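Local coordinates for DNAation factor-related protein 4 (Drosophila melanogaster, PDB 5XPC), which is probably a nucleosome-binding DNA endonuclease of apoptotic DNA fragmentation, here represented by its CIDE domain, a module that forms higher-order assemblies, at residues N28-E31 with M32-K36; I73-G76 with P77-I81. All coordinates share one frame; numbering follows the deposited sequence.

Contact 1 of 2, residues N28-E31 with M32-K36; sequences NSLE and MLIAK
M32 reaches back along the first turn of the helix to N28, while L30, two residues further along, meets I34 across one helical turn. The thioether chain runs out straight from the backbone and then bends at its last torsion (chi3 -65°), bringing its methyl CE to 3.3 Å from N28 OD1. The two side chains cross at about a right angle, and N28 N gives M32 SD a weak, long hydrogen bond. Methionine suits this place because a flexible, polarisable chain can lie against an amide and also touch A27 and M9. L30 and I34 are the apolar pair: L30 CD1 rests 3.8 Å from I34 CD1, and both side chains also lie on L48 of the neighbouring strand. Their backbones are joined as well, I34 N to L30 O at 2.9 Å. Between these two pairs S29 holds the helix start. Its short hydroxyl, with OG folded back between backbone N and carbonyl carbon (chi1 75°), accepts from M32 N at 2.9 Å in a nearly straight bond of 165°, and its carbonyl takes L33 N. D60 accepts from L30 N, another amide of this first turn. The arrangement is a serine N-cap opening the main helix of the ubiquitin-like CIDE-N fold.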
ATOM      1  N   ASN B  28      24.823   7.695  -5.506  1.00 31.89           N
ATOM      2  CA  ASN B  28      24.028   7.655  -6.725  1.00 31.19           C
ATOM      3  C   ASN B  28      23.779   6.232  -7.209  1.00 32.25           C
ATOM      4  O   ASN B  28      23.261   6.048  -8.312  1.00 30.01           O
ATOM      5  CB  ASN B  28      24.696   8.492  -7.824  1.00 32.07           C
ATOM      6  CG  ASN B  28      26.061   7.961  -8.230  1.00 34.42           C
ATOM      7  OD1 ASN B  28      26.478   6.886  -7.805  1.00 34.28           O
ATOM      8  ND2 ASN B  28      26.757   8.709  -9.079  1.00 37.54           N
ATOM      9  N   SER B  29      24.152   5.223  -6.420  1.00 27.40           N
ATOM     10  CA  SER B  29      23.906   3.832  -6.775  1.00 25.46           C
ATOM     11  C   SER B  29      24.007   2.994  -5.510  1.00 30.01           C
ATOM     12  O   SER B  29      24.628   3.399  -4.521  1.00 25.79           O
ATOM     13  CB  SER B  29      24.900   3.323  -7.827  1.00 30.22           C
ATOM     14  OG  SER B  29      26.172   3.077  -7.238  1.00 30.99           O
ATOM     15  N   LEU B  30      23.386   1.813  -5.556  1.00 28.19           N
ATOM     16  CA  LEU B  30      23.528   0.875  -4.451  1.00 25.73           C
ATOM     17  C   LEU B  30      24.983   0.448  -4.284  1.00 28.67           C
ATOM     18  O   LEU B  30      25.483   0.345  -3.156  1.00 26.82           O
ATOM     19  CB  LEU B  30      22.627  -0.338  -4.678  1.00 24.86           C
ATOM     20  CG  LEU B  30      22.704  -1.463  -3.647  1.00 30.35           C
ATOM     21  CD1 LEU B  30      22.346  -0.941  -2.260  1.00 26.11           C
ATOM     22  CD2 LEU B  30      21.776  -2.616  -4.058  1.00 27.73           C
ATOM     23  N   GLU B  31      25.679   0.207  -5.400  1.00 27.86           N
ATOM     24  CA  GLU B  31      27.097  -0.142  -5.339  1.00 34.58           C
ATOM     25  C   GLU B  31      27.893   0.911  -4.575  1.00 30.25           C
ATOM     26  O   GLU B  31      28.698   0.584  -3.690  1.00 27.45           O
ATOM     27  CB  GLU B  31      27.650  -0.312  -6.753  1.00 41.57           C
ATOM     28  CG  GLU B  31      29.154  -0.483  -6.807  1.00 61.87           C
ATOM     29  CD  GLU B  31      29.660  -0.757  -8.211  1.00 78.85           C
ATOM     30  OE1 GLU B  31      28.970  -0.376  -9.182  1.00 82.87           O
ATOM     31  OE2 GLU B  31      30.747  -1.360  -8.341  1.00 84.95           O
ATOM     32  N   MET B  32      27.675   2.187  -4.903  1.00 27.80           N
ATOM     33  CA  MET B  32      28.372   3.265  -4.204  1.00 25.57           C
ATOM     34  C   MET B  32      27.970   3.335  -2.731  1.00 26.83           C
ATOM     35  O   MET B  32      28.821   3.554  -1.857  1.00 28.55           O
ATOM     36  CB  MET B  32      28.098   4.605  -4.891  1.00 24.22           C
ATOM     37  CG  MET B  32      28.676   5.799  -4.122  1.00 28.51           C
ATOM     38  SD  MET B  32      28.423   7.414  -4.892  1.00 31.83           S
ATOM     39  CE  MET B  32      29.391   7.256  -6.397  1.00 35.31           C
ATOM     40  N   LEU B  33      26.676   3.176  -2.432  1.00 25.39           N
ATOM     41  CA  LEU B  33      26.236   3.300  -1.047  1.00 26.02           C
ATOM     42  C   LEU B  33      26.844   2.206  -0.187  1.00 25.73           C
ATOM     43  O   LEU B  33      27.276   2.461   0.944  1.00 26.16           O
ATOM     44  CB  LEU B  33      24.711   3.257  -0.954  1.00 24.64           C
ATOM     45  CG  LEU B  33      24.107   3.451   0.443  1.00 24.18           C
ATOM     46  CD1 LEU B  33      24.699   4.693   1.134  1.00 23.00           C
ATOM     47  CD2 LEU B  33      22.577   3.588   0.350  1.00 25.01           C
ATOM     48  N   ILE B  34      26.906   0.981  -0.719  1.00 24.26           N
ATOM     49  CA  ILE B  34      27.504  -0.118   0.028  1.00 25.07           C
ATOM     50  C   ILE B  34      29.001   0.112   0.219  1.00 25.21           C
ATOM     51  O   ILE B  34      29.546  -0.146   1.298  1.00 26.64           O
ATOM     52  CB  ILE B  34      27.211  -1.455  -0.676  1.00 28.06           C
ATOM     53  CG1 ILE B  34      25.725  -1.795  -0.531  1.00 30.02           C
ATOM     54  CG2 ILE B  34      28.102  -2.570  -0.114  1.00 26.39           C
ATOM     55  CD1 ILE B  34      25.334  -3.094  -1.150  1.00 33.62           C
ATOM     56  N   ALA B  35      29.689   0.601  -0.813  1.00 24.85           N
ATOM     57  CA  ALA B  35      31.125   0.836  -0.684  1.00 29.17           C
ATOM     58  C   ALA B  35      31.418   1.899   0.371  1.00 30.61           C
ATOM     59  O   ALA B  35      32.332   1.739   1.191  1.00 29.12           O
ATOM     60  CB  ALA B  35      31.716   1.235  -2.036  1.00 26.68           C
ATOM     61  N   LYS B  36      30.640   2.983   0.377  1.00 26.63           N
ATOM     62  CA  LYS B  36      30.847   4.033   1.369  1.00 31.59           C
ATOM     63  C   LYS B  36      30.476   3.554   2.768  1.00 27.09           C
ATOM     64  O   LYS B  36      31.122   3.933   3.752  1.00 27.74           O
ATOM     65  CB  LYS B  36      30.046   5.275   0.985  1.00 28.89           C
ATOM     66  CG  LYS B  36      30.538   5.959  -0.285  1.00 26.41           C
ATOM     67  CD  LYS B  36      29.828   7.310  -0.491  1.00 25.31           C
ATOM     68  CE  LYS B  36      30.508   8.123  -1.580  1.00 30.55           C
ATOM     69  NZ  LYS B  36      29.858   9.459  -1.800  1.00 32.40           N
TER

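Contact 2 of 2, residues I73-G76 with P77-I81; sequences IVSG and PDAVI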
ATOM      1  N   ILE B  73      20.235  -0.514   7.849  1.00 24.01           N
ATOM      2  CA  ILE B  73      21.219  -1.262   8.624  1.00 25.78           C
ATOM      3  C   ILE B  73      22.168  -1.936   7.644  1.00 30.22           C
ATOM      4  O   ILE B  73      21.721  -2.650   6.732  1.00 26.20           O
ATOM      5  CB  ILE B  73      20.551  -2.320   9.519  1.00 27.92           C
ATOM      6  CG1 ILE B  73      19.410  -1.702  10.334  1.00 32.49           C
ATOM      7  CG2 ILE B  73      21.606  -3.019  10.400  1.00 29.51           C
ATOM      8  CD1 ILE B  73      19.864  -0.624  11.269  1.00 30.97           C
ATOM      9  N   VAL B  74      23.471  -1.733   7.819  1.00 26.79           N
ATOM     10  CA  VAL B  74      24.459  -2.480   7.047  1.00 26.84           C
ATOM     11  C   VAL B  74      24.907  -3.674   7.878  1.00 28.81           C
ATOM     12  O   VAL B  74      25.186  -3.542   9.079  1.00 27.77           O
ATOM     13  CB  VAL B  74      25.650  -1.602   6.619  1.00 26.71           C
ATOM     14  CG1 VAL B  74      26.392  -1.020   7.826  1.00 28.87           C
ATOM     15  CG2 VAL B  74      26.598  -2.404   5.706  1.00 25.13           C
ATOM     16  N   SER B  75      24.950  -4.845   7.251  1.00 27.63           N
ATOM     17  CA  SER B  75      25.245  -6.082   7.963  1.00 32.60           C
ATOM     18  C   SER B  75      25.758  -7.108   6.966  1.00 26.42           C
ATOM     19  O   SER B  75      25.742  -6.887   5.754  1.00 27.72           O
ATOM     20  CB  SER B  75      24.002  -6.603   8.686  1.00 33.50           C
ATOM     21  OG  SER B  75      24.296  -7.757   9.440  1.00 31.71           O
ATOM     22  N   GLY B  76      26.197  -8.250   7.491  1.00 29.18           N
ATOM     23  CA  GLY B  76      26.578  -9.360   6.657  1.00 34.16           C
ATOM     24  C   GLY B  76      25.409  -9.961   5.902  1.00 44.75           C
ATOM     25  O   GLY B  76      24.321  -9.387   5.813  1.00 50.07           O
ATOM     26  N   PRO B  77      25.627 -11.141   5.334  1.00 35.21           N
ATOM     27  CA  PRO B  77      24.609 -11.764   4.479  1.00 43.89           C
ATOM     28  C   PRO B  77      23.489 -12.404   5.279  1.00 50.43           C
ATOM     29  O   PRO B  77      23.654 -12.784   6.443  1.00 45.40           O
ATOM     30  CB  PRO B  77      25.376 -12.849   3.713  1.00 46.96           C
ATOM     31  CG  PRO B  77      26.772 -12.772   4.141  1.00 49.06           C
ATOM     32  CD  PRO B  77      26.901 -11.865   5.327  1.00 35.88           C
ATOM     33  N   ASP B  78      22.343 -12.549   4.598  1.00 57.40           N
ATOM     34  CA  ASP B  78      21.162 -13.236   5.112  1.00 57.29           C
ATOM     35  C   ASP B  78      20.888 -12.818   6.546  1.00 53.83           C
ATOM     36  O   ASP B  78      20.484 -13.634   7.382  1.00 56.34           O
ATOM     37  CB  ASP B  78      21.328 -14.757   5.009  1.00 73.14           C
ATOM     38  CG  ASP B  78      21.940 -15.195   3.682  1.00 84.22           C
ATOM     39  OD1 ASP B  78      23.134 -15.575   3.665  1.00 85.22           O
ATOM     40  OD2 ASP B  78      21.226 -15.150   2.658  1.00 90.97           O
ATOM     41  N   ALA B  79      21.110 -11.539   6.834  1.00 52.70           N
ATOM     42  CA  ALA B  79      21.107 -11.073   8.207  1.00 44.61           C
ATOM     43  C   ALA B  79      19.684 -10.980   8.735  1.00 56.93           C
ATOM     44  O   ALA B  79      18.741 -10.702   7.987  1.00 54.85           O
ATOM     45  CB  ALA B  79      21.794  -9.718   8.299  1.00 38.44           C
ATOM     46  N   VAL B  80      19.532 -11.246  10.027  1.00 59.12           N
ATOM     47  CA  VAL B  80      18.308 -10.943  10.757  1.00 60.04           C
ATOM     48  C   VAL B  80      18.610  -9.687  11.566  1.00 52.63           C
ATOM     49  O   VAL B  80      19.215  -9.737  12.643  1.00 45.10           O
ATOM     50  CB  VAL B  80      17.848 -12.114  11.628  1.00 62.39           C
ATOM     51  CG1 VAL B  80      16.679 -11.690  12.506  1.00 64.00           C
ATOM     52  CG2 VAL B  80      17.447 -13.296  10.742  1.00 57.20           C
ATOM     53  N   ILE B  81      18.246  -8.571  11.039  1.00 47.62           N
ATOM     54  CA  ILE B  81      18.555  -7.325  11.711  1.00 43.30           C
ATOM     55  C   ILE B  81      17.454  -7.051  12.720  1.00 39.51           C
ATOM     56  O   ILE B  81      16.325  -7.543  12.605  1.00 36.69           O
ATOM     57  CB  ILE B  81      18.733  -6.178  10.692  1.00 52.06           C
ATOM     58  CG1 ILE B  81      17.399  -5.791  10.063  1.00 49.52           C
ATOM     59  CG2 ILE B  81      19.712  -6.598   9.593  1.00 47.33           C
ATOM     60  CD1 ILE B  81      16.726  -4.600  10.704  1.00 52.64           C
TER
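G76 O and A79 N both hydrogen-bond to the hydroxyl of Y49, which thereby pins the two limbs of the turn that follows strand 71-75. Within the turn the same carbonyl oxygen, G76 O, also has A79 CB 3.6 Å away. A79 CB also meets S75, lying 3.4 Å from OG and 3.8 Å from CB. The serine hydroxyl stands opposite its own backbone N (chi1 -177°) and lies alongside the methyl. Serine and alanine are small enough for strand and returning chain to approach closely here, with Y49 touching S75 as well. At the bend, the ring of P77 is set against G76, with P77 CD 2.9 Å from G76 CA, and a residue that has no CB suits so tight a junction. D78 has positive phi and psi (45° and 38°), a left-handed conformation that turns the chain back; its bond from CA to CB points away from the strand, as suits a charged residue at an exposed bend. In the ubiquitin-like CIDE-N fold, strand 71-75 lies inside the mixed sheet, between strands 10-15 and 47-50, and the chain leaves it here on its way to helix 84-92. Further from the bend the contact becomes apolar. I81 folds over I73, the two side chains crossing obliquely, with I73 CG1 4.0 Å from I81 CD1 and the CG2 methyls 4.1 Å apart. Both isoleucines are buried, and their branched chains supply two touching points each. Y49, which grips the turn through its hydroxyl, also packs on I81.

From the N terminus, the chain makes strands 10-15 and 22-27 before entering contact 1, which closes the short turn at the start of helix 30-40. It then passes through strand 47-50, helix 60-65 and strand 71-75 to contact 2, where the chain doubles back toward helix 84-92. The two are in series, neither nesting nor crossing, with centres about 16 Å apart and nearest atoms about 6 Å apart. Strand 47-50 serves both, through L48 for contact 1 and mainly Y49 for contact 2. K36 at the end of contact 1 also forms a salt bridge with D59 of a second subunit, whereas contact 2 touches no other chain of the assembly.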